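PDB 3K9T: putative peptidase from Clostridium acetobutylicum, which is of unknown function but binds one zinc ion per subunit and probably acts in the biosynthesis of modified polysaccharides rather than in peptide cleavage. Local coordinates for residues R46-L51 / I204-K209; Y172-E177 / L214-S219; I229-W234 / E299-S304. All coordinates share one frame; numbering follows the deposited sequence.

Contact 1 (R46-L51 / I204-K209)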
loop_
_atom_site.group_PDB
_atom_site.type_symbol
_atom_site.label_atom_id
_atom_site.label_comp_id
_atom_site.label_asym_id
_atom_site.label_seq_id
_atom_site.Cartn_x
_atom_site.Cartn_y
_atom_site.Cartn_z
ATOM N N ARG A 46 -27.967 5.360 -38.276
ATOM C CA ARG A 46 -27.336 5.159 -39.582
ATOM C C ARG A 46 -27.397 6.401 -40.432
ATOM O O ARG A 46 -26.873 6.403 -41.512
ATOM C CB ARG A 46 -27.892 3.930 -40.317
ATOM C CG ARG A 46 -27.207 2.615 -39.821
ATOM C CD ARG A 46 -27.782 1.385 -40.421
ATOM N NE ARG A 46 -29.195 1.291 -40.105
ATOM C CZ ARG A 46 -30.060 0.468 -40.695
ATOM N NH1 ARG A 46 -29.685 -0.380 -41.677
ATOM N NH2 ARG A 46 -31.319 0.501 -40.289
ATOM N N LYS A 47 -28.053 7.456 -39.949
ATOM C CA LYS A 47 -27.926 8.766 -40.563
ATOM C C LYS A 47 -26.599 9.417 -40.170
ATOM O O LYS A 47 -26.184 10.383 -40.785
ATOM C CB LYS A 47 -29.074 9.694 -40.193
ATOM C CG LYS A 47 -30.395 9.285 -40.784
ATOM C CD LYS A 47 -31.388 10.404 -40.705
ATOM C CE LYS A 47 -31.981 10.545 -39.344
ATOM N NZ LYS A 47 -32.869 11.708 -39.321
ATOM N N HIS A 48 -25.914 8.862 -39.185
ATOM C CA HIS A 48 -24.635 9.387 -38.733
ATOM C C HIS A 48 -23.446 8.470 -39.026
ATOM O O HIS A 48 -22.359 8.948 -39.386
ATOM C CB HIS A 48 -24.701 9.652 -37.222
ATOM C CG HIS A 48 -25.692 10.702 -36.850
ATOM N ND1 HIS A 48 -25.341 12.020 -36.678
ATOM C CD2 HIS A 48 -27.031 10.637 -36.641
ATOM C CE1 HIS A 48 -26.417 12.722 -36.363
ATOM N NE2 HIS A 48 -27.456 11.905 -36.327
ATOM N N ILE A 49 -23.622 7.172 -38.804
ATOM C CA ILE A 49 -22.551 6.208 -39.041
ATOM C C ILE A 49 -23.109 4.952 -39.740
ATOM O O ILE A 49 -24.307 4.657 -39.658
ATOM C CB ILE A 49 -21.813 5.784 -37.704
ATOM C CG1 ILE A 49 -22.771 5.092 -36.726
ATOM C CG2 ILE A 49 -21.174 6.979 -37.036
ATOM C CD1 ILE A 49 -22.109 4.293 -35.585
ATOM N N PRO A 50 -22.243 4.209 -40.439
ATOM C CA PRO A 50 -22.740 2.986 -40.983
ATOM C C PRO A 50 -22.925 2.010 -39.836
ATOM O O PRO A 50 -22.228 2.145 -38.813
ATOM C CB PRO A 50 -21.595 2.517 -41.898
ATOM C CG PRO A 50 -20.651 3.653 -41.981
ATOM C CD PRO A 50 -20.803 4.348 -40.678
ATOM N N LEU A 51 -23.884 1.092 -39.967
ATOM C CA LEU A 51 -23.979 -0.035 -39.063
ATOM C C LEU A 51 -24.367 -1.267 -39.834
ATOM O O LEU A 51 -25.091 -1.204 -40.828
ATOM C CB LEU A 51 -25.045 0.134 -38.000
ATOM C CG LEU A 51 -24.973 1.112 -36.854
ATOM C CD1 LEU A 51 -26.379 1.107 -36.229
ATOM C CD2 LEU A 51 -23.839 0.784 -35.828
ATOM N N ILE A 204 -21.459 7.478 -28.241
ATOM C CA ILE A 204 -20.722 6.452 -28.964
ATOM C C ILE A 204 -20.900 6.704 -30.473
ATOM O O ILE A 204 -19.954 6.545 -31.236
ATOM C CB ILE A 204 -21.232 5.049 -28.468
ATOM C CG1 ILE A 204 -20.715 4.789 -27.053
ATOM C CG2 ILE A 204 -20.844 3.934 -29.278
ATOM C CD1 ILE A 204 -19.298 4.905 -26.929
ATOM N N THR A 205 -22.079 7.174 -30.890
ATOM C CA THR A 205 -22.306 7.489 -32.292
ATOM C C THR A 205 -21.294 8.535 -32.775
ATOM O O THR A 205 -20.603 8.335 -33.794
ATOM C CB THR A 205 -23.756 7.891 -32.552
ATOM O OG1 THR A 205 -24.570 6.743 -32.281
ATOM C CG2 THR A 205 -23.973 8.337 -34.032
ATOM N N PHE A 206 -21.154 9.600 -31.998
ATOM C CA PHE A 206 -20.222 10.665 -32.342
ATOM C C PHE A 206 -18.739 10.306 -32.176
ATOM O O PHE A 206 -17.905 10.824 -32.893
ATOM C CB PHE A 206 -20.611 11.973 -31.647
ATOM C CG PHE A 206 -21.688 12.719 -32.392
ATOM C CD1 PHE A 206 -23.012 12.327 -32.301
ATOM C CD2 PHE A 206 -21.364 13.760 -33.242
ATOM C CE1 PHE A 206 -23.999 12.982 -33.014
ATOM C CE2 PHE A 206 -22.343 14.427 -33.953
ATOM C CZ PHE A 206 -23.664 14.051 -33.834
ATOM N N ILE A 207 -18.416 9.410 -31.256
ATOM C CA ILE A 207 -17.053 8.933 -31.152
ATOM C C ILE A 207 -16.752 8.166 -32.430
ATOM O O ILE A 207 -15.757 8.447 -33.062
ATOM C CB ILE A 207 -16.803 8.069 -29.914
ATOM C CG1 ILE A 207 -16.866 8.969 -28.678
ATOM C CG2 ILE A 207 -15.417 7.364 -30.010
ATOM C CD1 ILE A 207 -17.158 8.201 -27.444
ATOM N N ALA A 208 -17.636 7.241 -32.808
ATOM C CA ALA A 208 -17.496 6.463 -34.065
ATOM C C ALA A 208 -17.345 7.411 -35.268
ATOM O O ALA A 208 -16.459 7.238 -36.107
ATOM C CB ALA A 208 -18.679 5.514 -34.263
ATOM N N LYS A 209 -18.172 8.450 -35.286
ATOM C CA LYS A 209 -18.167 9.408 -36.374
ATOM C C LYS A 209 -16.803 10.120 -36.504
ATOM O O LYS A 209 -16.317 10.319 -37.617
ATOM C CB LYS A 209 -19.300 10.407 -36.164
ATOM C CG LYS A 209 -19.576 11.239 -37.367
ATOM C CD LYS A 209 -20.470 12.447 -37.088
ATOM C CE LYS A 209 -21.889 12.095 -36.786
ATOM N NZ LYS A 209 -22.795 13.218 -37.273
#
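Thr205 presses its methyl group against His48, with CG2 3.5 Å from CB of the histidine. At chi1 -65° the hydroxyl lies beside the threonine's own backbone N and anti to its carbonyl carbon. OG1 then bonds to Val201 O, one turn back, which leaves the methyl to face the loop. The carbonyl oxygen of Thr205 takes the helical bond from Lys209 N and is also approached by Ile49 CG2 at 3.6 Å.

Phe206 follows. Its CB points away from the loop, but the ring swings back so that CZ comes within 3.9 Å of His48 ND1. The two rings are neither stacked nor edge-to-face, their planes being turned 53° apart. Phe206 also touches Thr15, Glu18 and Ile19 of helix 12-26.

Ala208 turns directly to the loop. Its CB meets Ile49 CD1 at 3.9 Å, a buried apolar contact.

Lys209 closes the row. Its CG is anti to the backbone N (chi1 -167°), and the chain bends further out, carrying CE over one face of Phe206, 3.7 Å above the plane and offset toward the rim. From there NZ donates to His48 ND1 over 2.9 Å, lying close to the imidazole plane. Because ND1 is the acceptor, the histidine is probably neutral, with its proton on NE2. A bound methylpentanediol, probably from the crystallisation liquor, lies about 4 Å from the lysine side chain. The arrangement is a helix-to-loop packing of an alpha/beta aminopeptidase-like fold: helix 194-211 rests on the mixed sheet, while the loop that follows helix 36-45 runs past it to enter the outermost strand 52-57.

Contact 2 (Y172-E177 / L214-S219)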
loop_
_atom_site.group_PDB
_atom_site.type_symbol
_atom_site.label_atom_id
_atom_site.label_comp_id
_atom_site.label_asym_id
_atom_site.label_seq_id
_atom_site.Cartn_x
_atom_site.Cartn_y
_atom_site.Cartn_z
ATOM N N TYR A 172 -20.652 -1.499 -35.667
ATOM C CA TYR A 172 -19.794 -0.782 -36.605
ATOM C C TYR A 172 -18.343 -1.097 -36.261
ATOM O O TYR A 172 -17.956 -1.042 -35.090
ATOM C CB TYR A 172 -20.050 0.709 -36.526
ATOM C CG TYR A 172 -19.145 1.542 -37.401
ATOM C CD1 TYR A 172 -18.934 1.217 -38.742
ATOM C CD2 TYR A 172 -18.531 2.689 -36.899
ATOM C CE1 TYR A 172 -18.114 1.986 -39.525
ATOM C CE2 TYR A 172 -17.716 3.471 -37.687
ATOM C CZ TYR A 172 -17.513 3.116 -38.992
ATOM O OH TYR A 172 -16.706 3.903 -39.757
ATOM N N TYR A 173 -17.569 -1.469 -37.273
ATOM C CA TYR A 173 -16.164 -1.863 -37.111
ATOM C C TYR A 173 -15.235 -1.007 -37.959
ATOM O O TYR A 173 -15.452 -0.876 -39.133
ATOM C CB TYR A 173 -15.984 -3.294 -37.558
ATOM C CG TYR A 173 -14.586 -3.807 -37.416
ATOM C CD1 TYR A 173 -14.052 -4.068 -36.160
ATOM C CD2 TYR A 173 -13.787 -4.035 -38.531
ATOM C CE1 TYR A 173 -12.786 -4.539 -36.020
ATOM C CE2 TYR A 173 -12.488 -4.513 -38.394
ATOM C CZ TYR A 173 -12.009 -4.756 -37.146
ATOM O OH TYR A 173 -10.745 -5.229 -36.995
ATOM N N ILE A 174 -14.225 -0.414 -37.338
ATOM C CA ILE A 174 -13.186 0.333 -38.011
ATOM C C ILE A 174 -11.920 -0.517 -37.920
ATOM O O ILE A 174 -11.473 -0.864 -36.810
ATOM C CB ILE A 174 -12.913 1.677 -37.322
ATOM C CG1 ILE A 174 -14.153 2.562 -37.345
ATOM C CG2 ILE A 174 -11.745 2.410 -37.969
ATOM C CD1 ILE A 174 -13.986 3.858 -36.556
ATOM N N ARG A 175 -11.377 -0.877 -39.083
ATOM C CA ARG A 175 -10.100 -1.611 -39.171
ATOM C C ARG A 175 -8.894 -0.672 -38.985
ATOM O O ARG A 175 -8.729 0.317 -39.708
ATOM C CB ARG A 175 -9.975 -2.343 -40.531
ATOM C CG ARG A 175 -8.775 -3.284 -40.671
ATOM C CD ARG A 175 -8.497 -4.040 -39.329
ATOM N NE ARG A 175 -7.779 -5.305 -39.493
ATOM C CZ ARG A 175 -6.458 -5.463 -39.416
ATOM N NH1 ARG A 175 -5.655 -4.436 -39.165
ATOM N NH2 ARG A 175 -5.931 -6.667 -39.604
ATOM N N GLY A 176 -8.054 -0.985 -38.015
ATOM C CA GLY A 176 -6.833 -0.217 -37.798
ATOM C C GLY A 176 -5.631 -0.912 -38.410
ATOM O O GLY A 176 -5.780 -1.903 -39.116
ATOM N N GLU A 177 -4.439 -0.388 -38.157
ATOM C CA GLU A 177 -3.224 -1.041 -38.624
ATOM C C GLU A 177 -3.168 -2.416 -38.043
ATOM O O GLU A 177 -2.723 -3.321 -38.719
ATOM C CB GLU A 177 -1.941 -0.290 -38.215
ATOM C CG GLU A 177 -1.782 1.091 -38.854
ATOM C CD GLU A 177 -2.022 1.066 -40.368
ATOM O OE1 GLU A 177 -1.199 0.435 -41.089
ATOM O OE2 GLU A 177 -3.035 1.671 -40.830
ATOM N N LEU A 214 -10.072 9.126 -39.041
ATOM C CA LEU A 214 -8.671 9.067 -38.631
ATOM C C LEU A 214 -8.017 7.730 -38.983
ATOM O O LEU A 214 -8.681 6.705 -39.106
ATOM C CB LEU A 214 -8.585 9.241 -37.117
ATOM C CG LEU A 214 -9.253 10.448 -36.470
ATOM C CD1 LEU A 214 -9.012 10.411 -34.980
ATOM C CD2 LEU A 214 -8.679 11.716 -37.058
ATOM N N LYS A 215 -6.700 7.744 -39.117
ATOM C CA LYS A 215 -5.936 6.535 -39.378
ATOM C C LYS A 215 -5.490 6.006 -38.005
ATOM O O LYS A 215 -4.593 6.559 -37.400
ATOM C CB LYS A 215 -4.736 6.889 -40.257
ATOM C CG LYS A 215 -3.812 5.696 -40.629
ATOM C CD LYS A 215 -2.587 6.164 -41.467
ATOM C CE LYS A 215 -1.461 5.107 -41.533
ATOM N NZ LYS A 215 -1.791 3.969 -42.434
ATOM N N THR A 216 -6.125 4.947 -37.508
ATOM C CA THR A 216 -5.840 4.439 -36.156
ATOM C C THR A 216 -4.946 3.212 -36.154
ATOM O O THR A 216 -4.935 2.462 -37.117
ATOM C CB THR A 216 -7.150 4.085 -35.382
ATOM O OG1 THR A 216 -7.849 3.021 -36.056
ATOM C CG2 THR A 216 -8.044 5.296 -35.270
ATOM N N LYS A 217 -4.189 3.041 -35.064
ATOM C CA LYS A 217 -3.309 1.874 -34.854
ATOM C C LYS A 217 -4.190 0.688 -34.515
ATOM O O LYS A 217 -4.065 -0.400 -35.089
ATOM C CB LYS A 217 -2.312 2.140 -33.699
ATOM C CG LYS A 217 -1.391 0.963 -33.232
ATOM C CD LYS A 217 -0.463 1.428 -32.049
ATOM C CE LYS A 217 -0.033 0.287 -31.083
ATOM N NZ LYS A 217 1.213 0.589 -30.279
ATOM N N TYR A 218 -5.081 0.919 -33.570
ATOM C CA TYR A 218 -6.010 -0.104 -33.165
ATOM C C TYR A 218 -7.286 -0.134 -34.024
ATOM O O TYR A 218 -7.622 0.831 -34.717
ATOM C CB TYR A 218 -6.390 0.057 -31.700
ATOM C CG TYR A 218 -5.269 -0.205 -30.735
ATOM C CD1 TYR A 218 -4.867 -1.495 -30.442
ATOM C CD2 TYR A 218 -4.630 0.838 -30.091
ATOM C CE1 TYR A 218 -3.845 -1.737 -29.540
ATOM C CE2 TYR A 218 -3.616 0.605 -29.205
ATOM C CZ TYR A 218 -3.233 -0.677 -28.917
ATOM O OH TYR A 218 -2.236 -0.877 -28.004
ATOM N N SER A 219 -7.934 -1.293 -33.989
ATOM C CA SER A 219 -9.228 -1.496 -34.581
ATOM C C SER A 219 -10.214 -1.147 -33.496
ATOM O O SER A 219 -9.896 -1.275 -32.319
ATOM C CB SER A 219 -9.416 -2.936 -35.041
ATOM O OG SER A 219 -8.633 -3.193 -36.195
HETATM O O HOH W 1 -8.442 3.491 -38.590
HETATM O O HOH W 2 -5.570 2.520 -39.902
#
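Ser219 and Gly176 make the close part of this contact, their CA atoms only 4.2 Å apart. The segments lie at the end of strand 166-174 and the start of strand 219-225, antiparallel neighbours in the mixed sheet of the aminopeptidase-like domain. Gly176 N donates to Ser219 OG over 2.9 Å, and at 177° the bond is essentially straight. The same hydroxyl bonds to Leu178 O, so it links two backbone groups. Around it the fit is tight: Arg175 CD comes within 3.2 Å of Ser219 OG, and the Tyr173 ring leans on Ser219 CB. Gly176 has no side chain, and its CA lies against the facing carbonyls, with a CA-H...O contact of 3.3 Å to Tyr218 O. That oxygen also receives the hydroxyl of Thr216, whose chi1 of 63° sets OG1 between the backbone N and the carbonyl carbon, the crowded position. One residue on, Glu177 N donates to Thr216 O in the plane of that carbonyl, over 3.1 Å. A water between the segments accepts from Thr216 N at 2.9 Å. Glu354 of helix 336-355 accepts from Lys217 N and Tyr218 N through its two carboxylate oxygens.

The outer side is looser and wetter. Glu177 and Lys215, both exposed, pair in a salt bridge of 3.1 Å between OE2 and NZ, which as a hydrogen bond is weak. A second water, 2.8 Å from Glu177 OE2, also lies near Thr216 O. Arg175 runs forward alongside its own segment, where NH1 donates to Gly176 O.

Chemically, the inner part is held by uncharged hydroxyl and backbone groups with well-aimed bonds, whereas the exposed charged pair probably adds only a modest attraction between the two segments.

Contact 3 (I229-W234 / E299-S304)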
loop_
_atom_site.group_PDB
_atom_site.type_symbol
_atom_site.label_atom_id
_atom_site.label_comp_id
_atom_site.label_asym_id
_atom_site.label_seq_id
_atom_site.Cartn_x
_atom_site.Cartn_y
_atom_site.Cartn_z
ATOM N N ILE A 229 -29.197 -9.060 -22.464
ATOM C CA ILE A 229 -29.529 -10.021 -23.532
ATOM C C ILE A 229 -28.769 -9.738 -24.854
ATOM O O ILE A 229 -28.321 -10.677 -25.552
ATOM C CB ILE A 229 -31.072 -10.141 -23.749
ATOM C CG1 ILE A 229 -31.379 -11.255 -24.749
ATOM C CG2 ILE A 229 -31.704 -8.796 -24.151
ATOM C CD1 ILE A 229 -30.826 -12.650 -24.327
ATOM N N GLY A 230 -28.585 -8.454 -25.165
ATOM C CA GLY A 230 -27.843 -8.057 -26.367
ATOM C C GLY A 230 -26.372 -8.396 -26.298
ATOM O O GLY A 230 -25.866 -9.021 -27.183
ATOM N N SER A 231 -25.690 -8.006 -25.228
ATOM C CA SER A 231 -24.265 -8.347 -25.061
ATOM C C SER A 231 -24.017 -9.853 -25.012
ATOM O O SER A 231 -23.043 -10.346 -25.597
ATOM C CB SER A 231 -23.656 -7.648 -23.843
ATOM O OG SER A 231 -24.278 -8.009 -22.633
ATOM N N ILE A 232 -24.905 -10.589 -24.343
ATOM C CA ILE A 232 -24.804 -12.070 -24.303
ATOM C C ILE A 232 -24.965 -12.619 -25.726
ATOM O O ILE A 232 -24.157 -13.415 -26.174
ATOM C CB ILE A 232 -25.837 -12.709 -23.332
ATOM C CG1 ILE A 232 -25.585 -12.224 -21.894
ATOM C CG2 ILE A 232 -25.745 -14.258 -23.371
ATOM C CD1 ILE A 232 -26.665 -12.635 -20.886
ATOM N N THR A 233 -25.974 -12.136 -26.453
ATOM C CA THR A 233 -26.155 -12.525 -27.846
ATOM C C THR A 233 -24.928 -12.237 -28.706
ATOM O O THR A 233 -24.501 -13.093 -29.499
ATOM C CB THR A 233 -27.367 -11.840 -28.457
ATOM O OG1 THR A 233 -28.526 -12.205 -27.692
ATOM C CG2 THR A 233 -27.545 -12.241 -29.952
ATOM N N TRP A 234 -24.351 -11.053 -28.538
ATOM C CA TRP A 234 -23.203 -10.691 -29.327
ATOM C C TRP A 234 -22.019 -11.586 -29.008
ATOM O O TRP A 234 -21.362 -12.089 -29.919
ATOM C CB TRP A 234 -22.829 -9.229 -29.144
ATOM C CG TRP A 234 -21.706 -8.849 -30.028
ATOM C CD1 TRP A 234 -21.778 -8.463 -31.351
ATOM C CD2 TRP A 234 -20.336 -8.865 -29.689
ATOM N NE1 TRP A 234 -20.522 -8.223 -31.843
ATOM C CE2 TRP A 234 -19.611 -8.480 -30.852
ATOM C CE3 TRP A 234 -19.634 -9.196 -28.527
ATOM C CZ2 TRP A 234 -18.221 -8.392 -30.871
ATOM C CZ3 TRP A 234 -18.245 -9.103 -28.543
ATOM C CH2 TRP A 234 -17.558 -8.700 -29.711
ATOM N N GLU A 299 -20.686 -4.594 -18.523
ATOM C CA GLU A 299 -19.362 -4.983 -18.028
ATOM C C GLU A 299 -19.452 -6.281 -17.229
ATOM O O GLU A 299 -18.490 -7.047 -17.183
ATOM C CB GLU A 299 -18.720 -3.859 -17.221
ATOM C CG GLU A 299 -19.420 -3.511 -15.917
ATOM C CD GLU A 299 -20.583 -2.561 -16.071
ATOM O OE1 GLU A 299 -20.921 -2.206 -17.229
ATOM O OE2 GLU A 299 -21.138 -2.170 -15.009
ATOM N N ARG A 300 -20.619 -6.561 -16.639
ATOM C CA ARG A 300 -20.879 -7.907 -16.067
ATOM C C ARG A 300 -20.783 -9.065 -17.036
ATOM O O ARG A 300 -20.289 -10.147 -16.686
ATOM C CB ARG A 300 -22.226 -8.011 -15.356
ATOM C CG ARG A 300 -23.331 -7.207 -15.921
ATOM C CD ARG A 300 -24.306 -6.845 -14.823
ATOM N NE ARG A 300 -25.496 -7.635 -15.016
ATOM C CZ ARG A 300 -26.690 -7.128 -15.290
ATOM N NH1 ARG A 300 -26.878 -5.814 -15.306
ATOM N NH2 ARG A 300 -27.718 -7.939 -15.513
ATOM N N GLN A 301 -21.280 -8.880 -18.244
ATOM C CA GLN A 301 -21.160 -9.968 -19.220
ATOM C C GLN A 301 -19.713 -10.037 -19.699
ATOM O O GLN A 301 -19.115 -11.085 -19.680
ATOM C CB GLN A 301 -22.169 -9.833 -20.353
ATOM C CG GLN A 301 -23.585 -9.460 -19.895
ATOM C CD GLN A 301 -24.165 -10.395 -18.860
ATOM O OE1 GLN A 301 -23.779 -11.572 -18.778
ATOM N NE2 GLN A 301 -25.129 -9.884 -18.070
ATOM N N PHE A 302 -19.099 -8.903 -20.006
ATOM C CA PHE A 302 -17.718 -8.927 -20.519
ATOM C C PHE A 302 -16.716 -9.391 -19.489
ATOM O O PHE A 302 -15.662 -9.883 -19.846
ATOM C CB PHE A 302 -17.312 -7.570 -21.119
ATOM C CG PHE A 302 -18.165 -7.159 -22.268
ATOM C CD1 PHE A 302 -18.204 -7.922 -23.415
ATOM C CD2 PHE A 302 -18.972 -6.028 -22.196
ATOM C CE1 PHE A 302 -19.035 -7.555 -24.490
ATOM C CE2 PHE A 302 -19.803 -5.657 -23.287
ATOM C CZ PHE A 302 -19.826 -6.414 -24.419
ATOM N N SER A 303 -17.061 -9.240 -18.218
ATOM C CA SER A 303 -16.186 -9.600 -17.113
ATOM C C SER A 303 -16.522 -10.932 -16.461
ATOM O O SER A 303 -15.919 -11.248 -15.449
ATOM C CB SER A 303 -16.249 -8.504 -16.064
ATOM O OG SER A 303 -15.827 -7.279 -16.643
ATOM N N SER A 304 -17.497 -11.683 -17.005
ATOM C CA SER A 304 -17.771 -13.071 -16.596
ATOM C C SER A 304 -16.462 -13.806 -16.677
ATOM O O SER A 304 -15.593 -13.437 -17.475
ATOM C CB SER A 304 -18.642 -13.841 -17.589
ATOM O OG SER A 304 -19.403 -13.030 -18.411
#
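Ser231 and Gln301 face each other between two short helices, the serine hydroxyl lying against the aliphatic part of the glutamine with OG 3.2 Å from CG. A chi1 of 61° places OG between the backbone N and the carbonyl carbon of Ser231, and there it bonds back to Thr228 O just ahead of the helix. Beside this pair the glutamine passes obliquely across Ile232. Its chain is bent at chi2 (-55°), which brings CD to the CG1-CD1 arm of the isoleucine, 3.8 Å from CG1. Gln301 OE1 lies 3.7 Å from Ile232 CD1. The amide oxygen meets only carbon on this side. Its polar partner is Glu367 N of the second subunit of the homotrimer, and Cys366 of that subunit packs on both Ile232 and Gln301.

Both segments belong to the aminopeptidase-like alpha/beta domain. Helix 229-237 follows strand 219-225 and lies against the mixed sheet through Trp234; helix 299-302 packs against it through Gln301 and Phe302.

Aromatic groups take over nearer the sheet. Trp234 offers CE3 to the edge of the Phe302 ring, near the plane of that ring, at 4.4 Å from CE1. Seen from the indole, the same approach is oblique. The far corner of the phenylalanine, CZ, reaches Ser231 CB at 4.1 Å, so the ring touches Ser231 and Trp234, the two residues of 229-234 whose CB points toward the other segment. Trp234 also meets the ring of Tyr169 with the planes almost perpendicular, and its NE1 makes a weak hydrogen bond to Glu171 OE2. No hydrogen bond joins the two segments; Arg300, in 299-304, forms a salt bridge with Glu367 of the second subunit.

In the fold
Contacts 1 and 2 adjoin: their centres are 14 Å apart, and Tyr172 of contact 2 packs on Ile49, Pro50, Leu51 and Ala208 of contact 1, its CD2 being 3.9 Å from Ala208 CB. Contact 3 touches neither, its nearest atoms lying about 10 Å from contact 1 and about 8 Å from contact 2. Strand 219-225 lies between contacts 1 and 3: Phe222 and Phe224 face contact 1, while the alternate residues Arg221 and Leu223 meet Trp234 of contact 3. Contacts 1 and 2 are away from the zinc site of His190, Asp196 and His325. In contact 3 the Gln301 side chain is about 13 Å from the zinc ion, and a second subunit adjoins this contact alone.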